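Local atomic coordinates of arsenate reductase (arsC) (Archaeoglobus fulgidus, PDB entry 1Y1L), a protein that probably reduces arsenate to arsenite for arsenic detoxification, on the fold of the low molecular weight phosphotyrosine protein phosphatases. Residues H8-R12 and I96-A100; L19-A24 and V118-V122; L72-E78 and P90-I96. All coordinates share one frame; numbering follows the deposited sequence.

Interaction 1. Residues H8-R12 and I96-A100. With CD (cadmium ion), chain E.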
# COMPACT_ATOMS: atom_id res chain seq x y z
N HIS A 8 9.48 5.35 15.75
CA HIS A 8 9.84 5.26 17.16
C HIS A 8 8.99 6.03 18.20
O HIS A 8 9.02 5.70 19.37
CB HIS A 8 11.35 5.49 17.27
CG HIS A 8 11.83 6.77 16.63
ND1 HIS A 8 12.85 7.53 17.16
CD2 HIS A 8 11.44 7.42 15.50
CE1 HIS A 8 13.04 8.60 16.43
NE2 HIS A 8 12.20 8.56 15.40
N ASN A 9 8.15 6.98 17.75
CA ASN A 9 7.27 7.76 18.65
C ASN A 9 7.95 8.42 19.85
O ASN A 9 7.67 8.10 21.01
CB ASN A 9 6.10 6.91 19.16
CG ASN A 9 5.18 7.67 20.12
OD1 ASN A 9 4.51 7.08 20.97
ND2 ASN A 9 5.17 9.00 20.02
N THR A 10 8.79 9.41 19.58
CA THR A 10 9.51 10.08 20.66
C THR A 10 9.48 11.60 20.49
O THR A 10 9.49 12.33 21.48
CB THR A 10 10.97 9.57 20.72
OG1 THR A 10 10.99 8.17 21.01
CG2 THR A 10 11.73 10.28 21.78
N ALA A 11 9.42 12.06 19.25
CA ALA A 11 9.42 13.49 18.96
C ALA A 11 8.24 14.00 18.13
O ALA A 11 7.26 14.50 18.68
CB ALA A 11 10.72 13.87 18.29
N ARG A 12 8.38 13.92 16.80
CA ARG A 12 7.36 14.38 15.86
C ARG A 12 5.95 13.94 16.21
O ARG A 12 5.02 14.74 16.24
CB ARG A 12 7.71 13.92 14.44
CG ARG A 12 9.13 14.21 14.06
CD ARG A 12 9.32 14.36 12.57
NE ARG A 12 9.26 13.10 11.83
CZ ARG A 12 10.00 12.02 12.09
NH1 ARG A 12 9.87 10.93 11.33
NH2 ARG A 12 10.83 12.00 13.12
N ILE A 96 8.23 14.27 6.91
CA ILE A 96 8.87 15.21 7.81
C ILE A 96 10.25 14.74 8.26
O ILE A 96 10.42 13.61 8.74
CB ILE A 96 7.99 15.45 9.05
CG1 ILE A 96 6.63 16.01 8.61
CG2 ILE A 96 8.67 16.40 10.01
CD1 ILE A 96 5.65 16.21 9.74
N GLU A 97 11.22 15.63 8.11
CA GLU A 97 12.62 15.40 8.48
C GLU A 97 12.72 14.87 9.89
O GLU A 97 12.13 15.42 10.81
CB GLU A 97 13.39 16.71 8.38
CG GLU A 97 14.81 16.70 8.92
CD GLU A 97 15.54 18.00 8.65
OE1 GLU A 97 16.77 17.95 8.43
OE2 GLU A 97 14.90 19.07 8.65
N ASN A 98 13.47 13.79 10.05
CA ASN A 98 13.66 13.17 11.35
C ASN A 98 14.67 14.01 12.14
O ASN A 98 15.85 14.03 11.80
CB ASN A 98 14.20 11.77 11.14
CG ASN A 98 14.11 10.93 12.37
OD1 ASN A 98 13.75 11.42 13.45
ND2 ASN A 98 14.40 9.65 12.23
N PRO A 99 14.22 14.73 13.19
CA PRO A 99 15.12 15.57 13.99
C PRO A 99 16.09 14.80 14.87
O PRO A 99 17.13 15.32 15.26
CB PRO A 99 14.16 16.41 14.82
CG PRO A 99 13.09 15.45 15.11
CD PRO A 99 12.85 14.81 13.75
N ALA A 100 15.75 13.55 15.17
CA ALA A 100 16.56 12.68 16.04
C ALA A 100 18.06 12.75 15.84
O ALA A 100 18.58 12.43 14.77
CB ALA A 100 16.10 11.24 15.93
CD CD E . 13.65 6.68 15.24

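Interaction 2. Residues L19-A24 and V118-V122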
# COMPACT_ATOMS: atom_id res chain seq x y z
N LEU A 19 0.42 20.12 19.53
CA LEU A 19 0.07 21.29 18.74
C LEU A 19 -1.37 21.23 18.23
O LEU A 19 -2.07 22.25 18.16
CB LEU A 19 1.03 21.41 17.57
CG LEU A 19 2.42 21.81 18.03
CD1 LEU A 19 3.38 21.52 16.93
CD2 LEU A 19 2.44 23.29 18.38
N PHE A 20 -1.76 20.04 17.82
CA PHE A 20 -3.10 19.79 17.32
C PHE A 20 -4.09 20.20 18.41
O PHE A 20 -4.93 21.08 18.21
CB PHE A 20 -3.27 18.30 16.98
CG PHE A 20 -4.55 17.98 16.29
CD1 PHE A 20 -4.62 17.98 14.92
CD2 PHE A 20 -5.69 17.76 17.02
CE1 PHE A 20 -5.81 17.76 14.27
CE2 PHE A 20 -6.88 17.53 16.39
CZ PHE A 20 -6.95 17.53 15.01
N ASN A 21 -3.96 19.55 19.56
CA ASN A 21 -4.82 19.79 20.70
C ASN A 21 -4.94 21.26 21.11
O ASN A 21 -5.98 21.70 21.60
CB ASN A 21 -4.34 18.97 21.90
CG ASN A 21 -4.55 17.49 21.71
OD1 ASN A 21 -3.85 16.67 22.30
ND2 ASN A 21 -5.55 17.14 20.92
N ALA A 22 -3.85 22.01 20.97
CA ALA A 22 -3.86 23.42 21.31
C ALA A 22 -4.56 24.26 20.23
O ALA A 22 -4.80 25.45 20.42
CB ALA A 22 -2.44 23.92 21.53
N MET A 23 -4.87 23.64 19.10
CA MET A 23 -5.51 24.36 18.01
C MET A 23 -6.91 23.87 17.68
O MET A 23 -7.73 24.65 17.20
CB MET A 23 -4.64 24.29 16.77
CG MET A 23 -3.28 24.91 16.97
SD MET A 23 -2.42 25.09 15.43
CE MET A 23 -1.21 23.83 15.62
N ALA A 24 -7.17 22.59 17.91
CA ALA A 24 -8.48 22.02 17.64
C ALA A 24 -9.48 22.26 18.78
O ALA A 24 -9.15 22.13 19.96
CB ALA A 24 -8.35 20.53 17.37
N VAL A 118 -0.23 21.12 10.98
CA VAL A 118 -1.34 20.88 11.90
C VAL A 118 -2.35 22.01 11.76
O VAL A 118 -3.54 21.77 11.68
CB VAL A 118 -0.87 20.76 13.36
CG1 VAL A 118 -2.06 20.74 14.30
CG2 VAL A 118 -0.08 19.47 13.55
N LYS A 119 -1.85 23.24 11.73
CA LYS A 119 -2.68 24.44 11.59
C LYS A 119 -3.57 24.29 10.37
O LYS A 119 -4.78 24.49 10.44
CB LYS A 119 -1.77 25.66 11.44
CG LYS A 119 -2.45 26.99 11.21
CD LYS A 119 -1.42 28.10 11.33
CE LYS A 119 -2.00 29.46 10.97
NZ LYS A 119 -2.35 29.54 9.51
N LYS A 120 -2.94 23.96 9.25
CA LYS A 120 -3.64 23.76 7.99
C LYS A 120 -4.66 22.61 8.12
O LYS A 120 -5.84 22.76 7.77
CB LYS A 120 -2.61 23.46 6.90
CG LYS A 120 -3.18 23.33 5.51
CD LYS A 120 -2.11 22.87 4.52
CE LYS A 120 -2.75 22.46 3.18
NZ LYS A 120 -1.75 21.93 2.21
N LEU A 121 -4.21 21.47 8.66
CA LEU A 121 -5.05 20.29 8.86
C LEU A 121 -6.25 20.54 9.74
O LEU A 121 -7.29 19.92 9.57
CB LEU A 121 -4.23 19.14 9.47
CG LEU A 121 -5.00 17.88 9.90
CD1 LEU A 121 -5.68 17.24 8.69
CD2 LEU A 121 -4.08 16.88 10.58
N VAL A 122 -6.08 21.41 10.74
CA VAL A 122 -7.16 21.72 11.66
C VAL A 122 -8.26 22.55 10.97
O VAL A 122 -9.13 23.13 11.62
CB VAL A 122 -6.61 22.38 12.95
CG1 VAL A 122 -7.71 22.66 13.95
CG2 VAL A 122 -5.62 21.44 13.59

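Interaction 3. Residues L72-E78 and P90-I96. With CD (cadmium ion), chain H.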
# COMPACT_ATOMS: atom_id res chain seq x y z
N LEU A 72 -9.15 9.56 11.53
CA LEU A 72 -8.16 10.08 10.58
C LEU A 72 -6.81 9.81 11.19
O LEU A 72 -6.46 10.41 12.19
CB LEU A 72 -8.32 11.59 10.34
CG LEU A 72 -7.39 12.36 9.40
CD1 LEU A 72 -6.41 13.18 10.19
CD2 LEU A 72 -6.68 11.45 8.43
N ILE A 73 -6.10 8.83 10.66
CA ILE A 73 -4.78 8.53 11.18
C ILE A 73 -3.74 9.08 10.22
O ILE A 73 -3.62 8.63 9.09
CB ILE A 73 -4.61 7.01 11.49
CG1 ILE A 73 -3.15 6.67 11.84
CG2 ILE A 73 -5.14 6.16 10.37
CD1 ILE A 73 -2.26 6.34 10.65
N VAL A 74 -3.10 10.17 10.64
CA VAL A 74 -2.06 10.83 9.86
C VAL A 74 -0.75 10.12 10.17
O VAL A 74 -0.41 9.93 11.35
CB VAL A 74 -1.98 12.33 10.21
CG1 VAL A 74 -2.35 12.55 11.65
CG2 VAL A 74 -0.58 12.86 9.95
N THR A 75 -0.05 9.69 9.12
CA THR A 75 1.23 8.99 9.27
C THR A 75 2.42 9.88 8.91
O THR A 75 2.52 10.40 7.79
CB THR A 75 1.26 7.69 8.41
OG1 THR A 75 0.42 6.70 8.99
CG2 THR A 75 2.67 7.14 8.32
N VAL A 76 3.31 10.10 9.88
CA VAL A 76 4.49 10.91 9.64
C VAL A 76 5.58 10.00 9.07
O VAL A 76 6.26 9.27 9.81
CB VAL A 76 4.99 11.59 10.94
CG1 VAL A 76 6.29 12.31 10.68
CG2 VAL A 76 3.97 12.60 11.41
N CYS A 77 5.68 10.00 7.74
CA CYS A 77 6.65 9.18 7.01
C CYS A 77 8.05 9.81 6.87
O CYS A 77 8.24 11.02 7.07
CB CYS A 77 6.13 8.92 5.58
SG CYS A 77 4.31 8.78 5.58
N GLU A 78 9.01 8.96 6.52
CA GLU A 78 10.41 9.36 6.32
C GLU A 78 10.59 9.91 4.90
O GLU A 78 9.61 10.13 4.19
CB GLU A 78 11.31 8.14 6.51
CG GLU A 78 11.13 7.41 7.84
CD GLU A 78 12.04 7.94 8.93
OE1 GLU A 78 11.63 8.87 9.65
OE2 GLU A 78 13.17 7.41 9.07
N PRO A 90 -9.32 6.06 7.02
CA PRO A 90 -8.61 7.14 6.33
C PRO A 90 -7.27 7.47 6.97
O PRO A 90 -7.19 7.64 8.19
CB PRO A 90 -9.58 8.31 6.44
CG PRO A 90 -10.22 8.08 7.76
CD PRO A 90 -10.48 6.59 7.75
N VAL A 91 -6.23 7.56 6.15
CA VAL A 91 -4.89 7.87 6.62
C VAL A 91 -4.07 8.68 5.60
O VAL A 91 -4.10 8.38 4.40
CB VAL A 91 -4.10 6.59 7.08
CG1 VAL A 91 -4.87 5.31 6.80
CG2 VAL A 91 -2.73 6.54 6.45
N THR A 92 -3.39 9.72 6.07
CA THR A 92 -2.56 10.57 5.22
C THR A 92 -1.07 10.29 5.48
O THR A 92 -0.72 9.47 6.35
CB THR A 92 -2.80 12.06 5.48
OG1 THR A 92 -4.19 12.30 5.72
CG2 THR A 92 -2.39 12.88 4.27
N ARG A 93 -0.20 10.97 4.75
CA ARG A 93 1.24 10.80 4.91
C ARG A 93 1.99 12.12 4.89
O ARG A 93 1.86 12.90 3.95
CB ARG A 93 1.77 9.91 3.79
CG ARG A 93 1.15 8.52 3.79
CD ARG A 93 1.62 7.71 2.60
NE ARG A 93 1.11 6.34 2.63
CZ ARG A 93 0.76 5.64 1.55
NH1 ARG A 93 0.30 4.40 1.68
NH2 ARG A 93 0.85 6.19 0.33
N TRP A 94 2.74 12.39 5.95
CA TRP A 94 3.51 13.62 6.02
C TRP A 94 4.98 13.30 6.00
O TRP A 94 5.47 12.62 6.89
CB TRP A 94 3.21 14.37 7.31
CG TRP A 94 1.85 14.93 7.39
CD1 TRP A 94 0.88 14.86 6.44
CD2 TRP A 94 1.28 15.62 8.50
NE1 TRP A 94 -0.26 15.46 6.90
CE2 TRP A 94 -0.05 15.93 8.17
CE3 TRP A 94 1.77 16.01 9.76
CZ2 TRP A 94 -0.90 16.60 9.03
CZ3 TRP A 94 0.93 16.66 10.62
CH2 TRP A 94 -0.40 16.95 10.26
N HIS A 95 5.67 13.76 4.98
CA HIS A 95 7.11 13.53 4.90
C HIS A 95 7.79 14.63 5.71
O HIS A 95 7.86 15.79 5.29
CB HIS A 95 7.55 13.52 3.44
CG HIS A 95 6.87 12.48 2.61
ND1 HIS A 95 7.09 11.13 2.77
CD2 HIS A 95 5.96 12.59 1.61
CE1 HIS A 95 6.36 10.45 1.91
NE2 HIS A 95 5.66 11.32 1.19
N ILE A 96 8.23 14.27 6.91
CA ILE A 96 8.87 15.21 7.81
C ILE A 96 10.25 14.74 8.26
O ILE A 96 10.42 13.61 8.74
CB ILE A 96 7.99 15.45 9.05
CG1 ILE A 96 6.63 16.01 8.61
CG2 ILE A 96 8.67 16.40 10.01
CD1 ILE A 96 5.65 16.21 9.74
CD CD H . 5.43 9.55 -0.40

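Interaction 1. Residues H8-R12 and I96-A100
Arg-12 and Asn-98 face each other across two irregular loops whose backbones stay well apart, their CA atoms 7.8 Å from one another, leaving side chains to bridge the gap. Residues 8-12 close the CX5R phosphate-binding loop of the low molecular weight phosphatase fold, with Ala-11 as N-cap of helix 12-21. The Asn-98/Pro-99 pair probably stands where relatives carry the Asp-Pro of the general-acid loop. Arg-12 spans the gap because its chain is long and bends about its CG-CD bond (chi3 -74°), carrying the guanidinium beneath the backbone of 97-98. Asn-98 CA lies 3.5 Å above one face of that group, offset toward its rim. Beside it, Pro-99 CD packs against Arg-12 CG at 3.8 Å, while the small Ala-11 faces the proline ring. Arg-12 NH1 forms a salt bridge with Glu-78, which helps to set how the guanidinium is turned. At His-8 a cadmium ion, shared with Glu-35 of the second subunit, is modelled over the ring face, so its exact coordination is doubtful. The amide of Asn-98 lies 51° from the guanidinium plane, with OD1 3.0 Å from Arg-12 NH2 and receiving a weak bond from Ala-100 N.

Interaction 2. Residues L19-A24 and V118-V122
Apolar packing, with no hydrogen bond between the segments, joins the C-terminal end of helix 12-21 and the turn behind it to the last turn of helix 106-121, at the far end of both helices from the phosphate-binding loop. Phe-20 and Val-118 form the inner part. The CG1 methyl of Val-118, anti to its own backbone N (chi1 171°), reaches the start of the Phe-20 side chain, 3.8 Å from both CB and CD1. Val-122 also turns a methyl toward CE1, though that methyl is too close to Val-118 O in the model and its exact place is doubtful, and Leu-121 CD2 comes up to the ring edge, 4.2 Å from Phe-20 CE1. A broad flat ring suits this place, since it also meets Phe-4 of strand 2-6 and Trp-27, binding the helix pair to the sheet. Beta-branched valines serve well opposite it, since each keeps its bulk close to the backbone. Met-23 works nearer the solvent. Its flexible chain bends at the sulfur, laying SD across the backbone of Lys-119, 3.9 Å from CA, and pointing CE at Val-118. Lys-119 lends only the base of its side chain, and its charged end leads away from the contact. Beyond, Ala-24 is small enough for Val-122 CG1 to lie 3.8 Å from its CA. The carbonyl oxygen of Phe-20 accepts from both Met-23 N and Ala-24 N, which shapes the turn carrying these residues. Two neighbouring helices packed together on one face of a four-stranded parallel sheet are a feature of the alpha/beta low molecular weight phosphatase fold.

Interaction 3. Residues L72-E78 and P90-I96
The carbonyl oxygen of Thr-75 takes the N-H of Trp-94 at 2.7 Å in a nearly straight bond (165° at the hydrogen), the shortest of a ladder between parallel strands. Thr-75 N in turn donates to Thr-92 O at 2.9 Å, approaching from above the carbonyl plane, so Thr-75 reaches to residues on both sides of its bridge partner Arg-93, as a parallel strand does. The ladder runs from Ile-73 N bonded to Pro-90 O at one end to Ile-96 N on Cys-77 O at 3.3 Å at the other. Proline suits the start, where its carbonyl is used and no N-H is needed. The two strands, 28° apart in direction, are the third and fourth of the 2-1-3-4 parallel sheet of the low molecular weight phosphatase fold. On the face turned to helices 12-21 and 106-121, Val-74 CG2 sits squarely over the six-membered ring of Trp-94, 3.6 Å from its centroid and 14° off the normal, a CH-pi contact. The valine's anti placement of CG2 aims this methyl at the indole, which also makes a cation-pi contact with Arg-117. The other face carries Ile-73 beside Val-91, then Thr-75 and Cys-77. Cys-77 is disulfide-bonded to Cys-82, consistent with the oxidised state of a thiol-based arsenate reductase, and its SG packs against the aliphatic part of Arg-93, although Cys-77 is poorly ordered. His-95 uses both ring nitrogens: ND1 donates to Glu-78 O at 3.1 Å, holding the ring's rotation, while NE2 binds a cadmium ion at 2.4 Å together with Asp-88 of the third subunit.

After strand 2-6 the chain passes through 8-12 and into helix 12-21, whose far end supplies 19-24. It then runs through strand 29-33 and helix 42-49 to strand 73-77, and interaction 3 closes a short loop of eleven residues by pairing this with strand 91-95. Directly after strand 91-95, residues 96-100 return to 8-12 in interaction 1, which shares Ile-96 with the strand pair. Helix 106-121 finally brings 118-122 to 19-24, so the strand pair falls within the loops of both interaction 1 and interaction 2. Interactions 1 and 2 themselves cross along the chain, tying opposite ends of helix 12-21 to the C-terminal part, and Trp-94 touches Leu-121 where interactions 2 and 3 meet.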